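PDB 5A7Z: tRNA (adenine(9)-N1)-methyltransferase from Sulfolobus acidocaldarius, which catalyses the S-adenosyl-L-methionine-dependent methylation of adenosine 9 in tRNA to N1-methyladenosine. Local coordinates for residues Gln29-Leu34 / His76-Ile81; Tyr60-Glu65 / Lys98-His103. One frame throughout, in Å; residues are numbered along the deposited sequence.

Interaction 1: residues Gln29-Leu34 / His76-Ile81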
loop_
_atom_site.group_PDB
_atom_site.type_symbol
_atom_site.label_atom_id
_atom_site.label_comp_id
_atom_site.label_asym_id
_atom_site.label_seq_id
_atom_site.Cartn_x
_atom_site.Cartn_y
_atom_site.Cartn_z
ATOM N N GLN A 29 8.519 -3.720 16.161
ATOM C CA GLN A 29 9.553 -4.740 16.438
ATOM C C GLN A 29 10.892 -4.096 16.785
ATOM O O GLN A 29 11.584 -4.518 17.701
ATOM C CB GLN A 29 9.718 -5.687 15.239
ATOM C CG GLN A 29 8.545 -6.658 15.100
ATOM C CD GLN A 29 8.735 -7.710 14.003
ATOM O OE1 GLN A 29 8.682 -7.407 12.806
ATOM N NE2 GLN A 29 8.916 -8.959 14.416
ATOM N N LYS A 30 11.227 -3.049 16.059
ATOM C CA LYS A 30 12.466 -2.379 16.256
ATOM C C LYS A 30 12.438 -1.612 17.564
ATOM O O LYS A 30 13.426 -1.596 18.323
ATOM C CB LYS A 30 12.723 -1.449 15.092
ATOM C CG LYS A 30 13.997 -0.660 15.220
ATOM C CD LYS A 30 15.197 -1.568 15.377
ATOM C CE LYS A 30 16.466 -0.757 15.521
ATOM N NZ LYS A 30 17.613 -1.615 15.165
ATOM N N LEU A 31 11.331 -0.931 17.820
ATOM C CA LEU A 31 11.210 -0.128 19.029
ATOM C C LEU A 31 11.287 -1.005 20.282
ATOM O O LEU A 31 11.946 -0.639 21.264
ATOM C CB LEU A 31 9.901 0.666 19.028
ATOM C CG LEU A 31 9.801 1.743 17.950
ATOM C CD1 LEU A 31 8.352 2.096 17.671
ATOM C CD2 LEU A 31 10.600 2.985 18.312
ATOM N N ARG A 32 10.623 -2.152 20.230
ATOM C CA ARG A 32 10.716 -3.170 21.273
ATOM C C ARG A 32 12.149 -3.677 21.511
ATOM O O ARG A 32 12.543 -3.868 22.628
ATOM C CB ARG A 32 9.902 -4.376 20.891
ATOM C CG ARG A 32 8.414 -4.243 21.034
ATOM C CD ARG A 32 7.800 -5.614 20.762
ATOM N NE ARG A 32 6.392 -5.534 20.429
ATOM C CZ ARG A 32 5.436 -5.231 21.301
ATOM N NH1 ARG A 32 5.741 -4.958 22.566
ATOM N NH2 ARG A 32 4.168 -5.203 20.913
ATOM N N GLU A 33 12.855 -4.004 20.448
ATOM C CA GLU A 33 14.280 -4.326 20.524
ATOM C C GLU A 33 15.009 -3.304 21.354
ATOM O O GLU A 33 15.767 -3.648 22.237
ATOM C CB GLU A 33 14.901 -4.330 19.135
ATOM C CG GLU A 33 14.779 -5.626 18.358
ATOM C CD GLU A 33 15.601 -5.610 17.049
ATOM O OE1 GLU A 33 16.664 -4.941 17.013
ATOM O OE2 GLU A 33 15.175 -6.243 16.052
ATOM N N LEU A 34 14.749 -2.032 21.059
ATOM C CA LEU A 34 15.374 -0.898 21.769
ATOM C C LEU A 34 14.805 -0.589 23.138
ATOM O O LEU A 34 15.201 0.384 23.749
ATOM C CB LEU A 34 15.263 0.367 20.919
ATOM C CG LEU A 34 15.917 0.282 19.543
ATOM C CD1 LEU A 34 15.578 1.516 18.708
ATOM C CD2 LEU A 34 17.435 0.124 19.698
ATOM N N HIS A 76 0.629 -1.923 18.442
ATOM C CA HIS A 76 1.557 -3.000 18.617
ATOM C C HIS A 76 2.312 -2.811 19.921
ATOM O O HIS A 76 3.500 -2.955 19.971
ATOM C CB HIS A 76 2.527 -3.056 17.455
ATOM C CG HIS A 76 1.967 -3.643 16.213
ATOM N ND1 HIS A 76 1.050 -2.988 15.435
ATOM C CD2 HIS A 76 2.205 -4.818 15.603
ATOM C CE1 HIS A 76 0.736 -3.739 14.405
ATOM N NE2 HIS A 76 1.435 -4.850 14.478
ATOM N N GLY A 77 1.587 -2.451 20.970
ATOM C CA GLY A 77 2.129 -2.310 22.317
ATOM C C GLY A 77 2.958 -1.058 22.552
ATOM O O GLY A 77 3.538 -0.900 23.613
ATOM N N ILE A 78 3.066 -0.184 21.552
ATOM C CA ILE A 78 3.789 1.062 21.745
ATOM C C ILE A 78 2.767 2.112 22.055
ATOM O O ILE A 78 1.865 2.324 21.273
ATOM C CB ILE A 78 4.572 1.499 20.493
ATOM C CG1 ILE A 78 5.329 0.320 19.830
ATOM C CG2 ILE A 78 5.496 2.636 20.861
ATOM C CD1 ILE A 78 6.378 -0.339 20.727
ATOM N N LYS A 79 2.899 2.761 23.204
ATOM C CA LYS A 79 2.035 3.873 23.548
ATOM C C LYS A 79 2.424 5.147 22.806
ATOM O O LYS A 79 3.606 5.584 22.842
ATOM C CB LYS A 79 2.103 4.144 25.047
ATOM C CG LYS A 79 1.594 3.017 25.929
ATOM C CD LYS A 79 1.641 3.473 27.382
ATOM C CE LYS A 79 1.461 2.336 28.367
ATOM N NZ LYS A 79 1.053 2.837 29.716
ATOM N N LEU A 80 1.435 5.766 22.156
ATOM C CA LEU A 80 1.655 7.037 21.457
ATOM C C LEU A 80 0.948 8.109 22.205
ATOM O O LEU A 80 -0.267 8.016 22.431
ATOM C CB LEU A 80 1.135 6.978 20.021
ATOM C CG LEU A 80 1.667 5.801 19.181
ATOM C CD1 LEU A 80 1.124 5.802 17.765
ATOM C CD2 LEU A 80 3.202 5.798 19.148
ATOM N N ILE A 81 1.713 9.071 22.702
ATOM C CA ILE A 81 1.180 10.035 23.626
ATOM C C ILE A 81 1.396 11.421 23.153
ATOM O O ILE A 81 2.304 11.696 22.377
ATOM C CB ILE A 81 1.799 9.925 25.035
ATOM C CG1 ILE A 81 3.268 10.351 25.037
ATOM C CG2 ILE A 81 1.632 8.533 25.576
ATOM C CD1 ILE A 81 3.889 10.327 26.404
#
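Leu31 on helix 22-33 and Ile78 at the start of strand 78-82 form the close-packed part of this contact. Their side chains cross at roughly a right angle: the Ile78 methyl CD1 rests 4.0 Å from CB of Leu31, while Ile78 CG1 lies 4.1 Å from the Leu31 methyl CD1. In Ile78, chi1 of -44° sets CG1 beside the backbone N, anti to the carbonyl carbon, and chi2 then turns CD1 toward Leu31. Both residues are buried and also touch Leu48 of helix 48-57. The pair thus belongs to the apolar layer between two helices and the small mixed sheet of the N-terminal region, apart from the larger, mostly parallel sheet of the SPOUT methyltransferase fold. One helix position further on, the packing gives way to the exposed Arg32. Its chain touches Ile78 loosely, CG 4.4 Å from CD1 of that residue, then runs extended to NE toward the tight turn of the hairpin formed by strands 60-75 and 78-82. There the carbonyl oxygen of His76 lies over one guanidinium face, nearest Arg32 NH2; the angle is poor for a hydrogen bond, and the very close spacing is doubtful.

Interaction 2: residues Tyr60-Glu65 / Lys98-His103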
loop_
_atom_site.group_PDB
_atom_site.type_symbol
_atom_site.label_atom_id
_atom_site.label_comp_id
_atom_site.label_asym_id
_atom_site.label_seq_id
_atom_site.Cartn_x
_atom_site.Cartn_y
_atom_site.Cartn_z
ATOM N N TYR A 60 12.158 12.888 9.806
ATOM C CA TYR A 60 11.747 12.803 11.200
ATOM C C TYR A 60 12.526 11.691 11.903
ATOM O O TYR A 60 12.934 10.735 11.287
ATOM C CB TYR A 60 10.242 12.506 11.283
ATOM C CG TYR A 60 9.376 13.705 11.001
ATOM C CD1 TYR A 60 9.234 14.198 9.724
ATOM C CD2 TYR A 60 8.712 14.341 12.023
ATOM C CE1 TYR A 60 8.456 15.296 9.476
ATOM C CE2 TYR A 60 7.929 15.440 11.796
ATOM C CZ TYR A 60 7.795 15.911 10.516
ATOM O OH TYR A 60 6.999 16.995 10.313
ATOM N N GLY A 61 12.692 11.798 13.206
ATOM C CA GLY A 61 13.155 10.668 13.968
ATOM C C GLY A 61 12.862 10.873 15.421
ATOM O O GLY A 61 12.025 11.698 15.785
ATOM N N LEU A 62 13.581 10.146 16.254
ATOM C CA LEU A 62 13.387 10.173 17.681
ATOM C C LEU A 62 14.411 11.071 18.373
ATOM O O LEU A 62 15.604 11.077 18.025
ATOM C CB LEU A 62 13.516 8.750 18.241
ATOM C CG LEU A 62 12.446 7.734 17.786
ATOM C CD1 LEU A 62 12.677 6.378 18.442
ATOM C CD2 LEU A 62 11.032 8.239 18.089
ATOM N N VAL A 63 13.935 11.812 19.361
ATOM C CA VAL A 63 14.777 12.567 20.236
ATOM C C VAL A 63 14.598 12.074 21.682
ATOM O O VAL A 63 13.484 11.822 22.133
ATOM C CB VAL A 63 14.417 14.048 20.123
ATOM C CG1 VAL A 63 15.087 14.859 21.210
ATOM C CG2 VAL A 63 14.781 14.554 18.732
ATOM N N GLU A 64 15.707 11.868 22.367
ATOM C CA GLU A 64 15.686 11.378 23.705
ATOM C C GLU A 64 15.404 12.508 24.649
ATOM O O GLU A 64 16.117 13.478 24.676
ATOM C CB GLU A 64 17.015 10.740 24.032
ATOM C CG GLU A 64 16.969 9.810 25.220
ATOM C CD GLU A 64 18.363 9.448 25.689
ATOM O OE1 GLU A 64 19.295 9.467 24.863
ATOM O OE2 GLU A 64 18.526 9.182 26.880
ATOM N N GLU A 65 14.318 12.395 25.360
ATOM C CA GLU A 65 13.822 13.451 26.188
ATOM C C GLU A 65 12.572 13.026 26.919
ATOM O O GLU A 65 11.776 12.259 26.451
ATOM C CB GLU A 65 13.604 14.736 25.385
ATOM C CG GLU A 65 12.409 14.744 24.470
ATOM C CD GLU A 65 11.938 16.134 24.134
ATOM O OE1 GLU A 65 12.619 17.092 24.433
ATOM O OE2 GLU A 65 10.881 16.271 23.574
ATOM N N LYS A 98 16.733 11.265 15.138
ATOM C CA LYS A 98 17.483 10.157 14.574
ATOM C C LYS A 98 16.556 9.089 14.077
ATOM O O LYS A 98 15.587 8.776 14.716
ATOM C CB LYS A 98 18.453 9.562 15.609
ATOM C CG LYS A 98 19.516 10.551 16.050
ATOM C CD LYS A 98 20.517 9.967 17.042
ATOM C CE LYS A 98 21.578 11.009 17.414
ATOM N NZ LYS A 98 22.530 10.535 18.456
ATOM N N LYS A 99 16.893 8.505 12.945
ATOM C CA LYS A 99 16.178 7.394 12.360
ATOM C C LYS A 99 16.535 6.094 13.007
ATOM O O LYS A 99 17.631 5.922 13.455
ATOM C CB LYS A 99 16.565 7.263 10.914
ATOM C CG LYS A 99 16.768 8.561 10.220
ATOM C CD LYS A 99 15.600 8.834 9.322
ATOM C CE LYS A 99 15.867 10.065 8.534
ATOM N NZ LYS A 99 14.758 10.980 8.776
ATOM N N VAL A 100 15.609 5.160 13.033
ATOM C CA VAL A 100 15.973 3.785 13.383
ATOM C C VAL A 100 15.690 2.897 12.191
ATOM O O VAL A 100 14.738 3.128 11.469
ATOM C CB VAL A 100 15.236 3.273 14.645
ATOM C CG1 VAL A 100 15.399 4.263 15.778
ATOM C CG2 VAL A 100 13.756 2.995 14.379
ATOM N N SER A 101 16.577 1.941 11.949
ATOM C CA SER A 101 16.435 0.997 10.855
ATOM C C SER A 101 15.261 0.087 11.089
ATOM O O SER A 101 15.111 -0.463 12.176
ATOM C CB SER A 101 17.668 0.113 10.767
ATOM O OG SER A 101 18.771 0.854 10.328
ATOM N N ILE A 102 14.451 -0.117 10.063
ATOM C CA ILE A 102 13.418 -1.127 10.144
ATOM C C ILE A 102 13.431 -2.024 8.912
ATOM O O ILE A 102 13.877 -1.622 7.841
ATOM C CB ILE A 102 12.027 -0.499 10.354
ATOM C CG1 ILE A 102 11.596 0.327 9.157
ATOM C CG2 ILE A 102 12.030 0.363 11.584
ATOM C CD1 ILE A 102 10.169 0.806 9.261
ATOM N N HIS A 103 12.979 -3.253 9.069
ATOM C CA HIS A 103 13.017 -4.158 7.956
ATOM C C HIS A 103 11.801 -3.921 7.084
ATOM O O HIS A 103 10.712 -4.394 7.378
ATOM C CB HIS A 103 13.082 -5.619 8.407
ATOM C CG HIS A 103 13.499 -6.552 7.313
ATOM N ND1 HIS A 103 14.679 -7.266 7.350
ATOM C CD2 HIS A 103 12.934 -6.823 6.111
ATOM C CE1 HIS A 103 14.801 -7.967 6.236
ATOM N NE2 HIS A 103 13.757 -7.714 5.466
#
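Leu62 and Lys98 make a single antiparallel bridge, a hydrogen-bonded pair that joins the start of strand 60-75 to the loop following strand 91-95. Leu62 N donates to Lys98 O over 2.9 Å at an N-H...O angle of 162°, and Lys98 N answers with a 3.1 Å bond to Leu62 O, so both residues have their backbone N-H and C=O engaged. Lys98 O also receives a bent, weaker CA-H...O contact from Gly61 CA at 3.2 Å; with no side chain on Gly61, the loop can run this close to the strand. The ladder goes no further, and the next link comes from a side chain. Lys99 bends at chi2 (-105°) and again at chi4, folding its amine back to the strand, where NZ donates to Tyr60 O at 3.1 Å and to Met55 O in the last turn of helix 48-57. One ammonium thus serves two backbone carbonyls, tying loop, strand and helix together. Beyond it the contact thins to the apolar approach of Leu62 CD1 to Val100 CG1, 4.4 Å apart. Against Tyr60 O, the Lys99 amine sits above the carbonyl plane, 43° out of it.

How the interactions relate
Interaction 1 is partly buried, part apolar (Leu31 on Ile78) and part an arginine lying against a turn; interaction 2 lies at the surface and depends on backbone hydrogen bonds and a lysine amine. Both reach the same N-terminal sheet, in which strands 60-75 and 78-82 are antiparallel neighbours, and their centres are 12 Å apart. The first sets helix 22-33 against that sheet; the second fastens to it the loop leading to strand 109-113 of the larger sheet. They meet directly: Leu31 CD2 packs 4.0 Å from Leu62 CD1, and the aliphatic part of Lys30 touches Val100 and Ile102. Helix 22-33, one side of interaction 1, thus also packs on both segments of interaction 2. Along the chain the segments alternate.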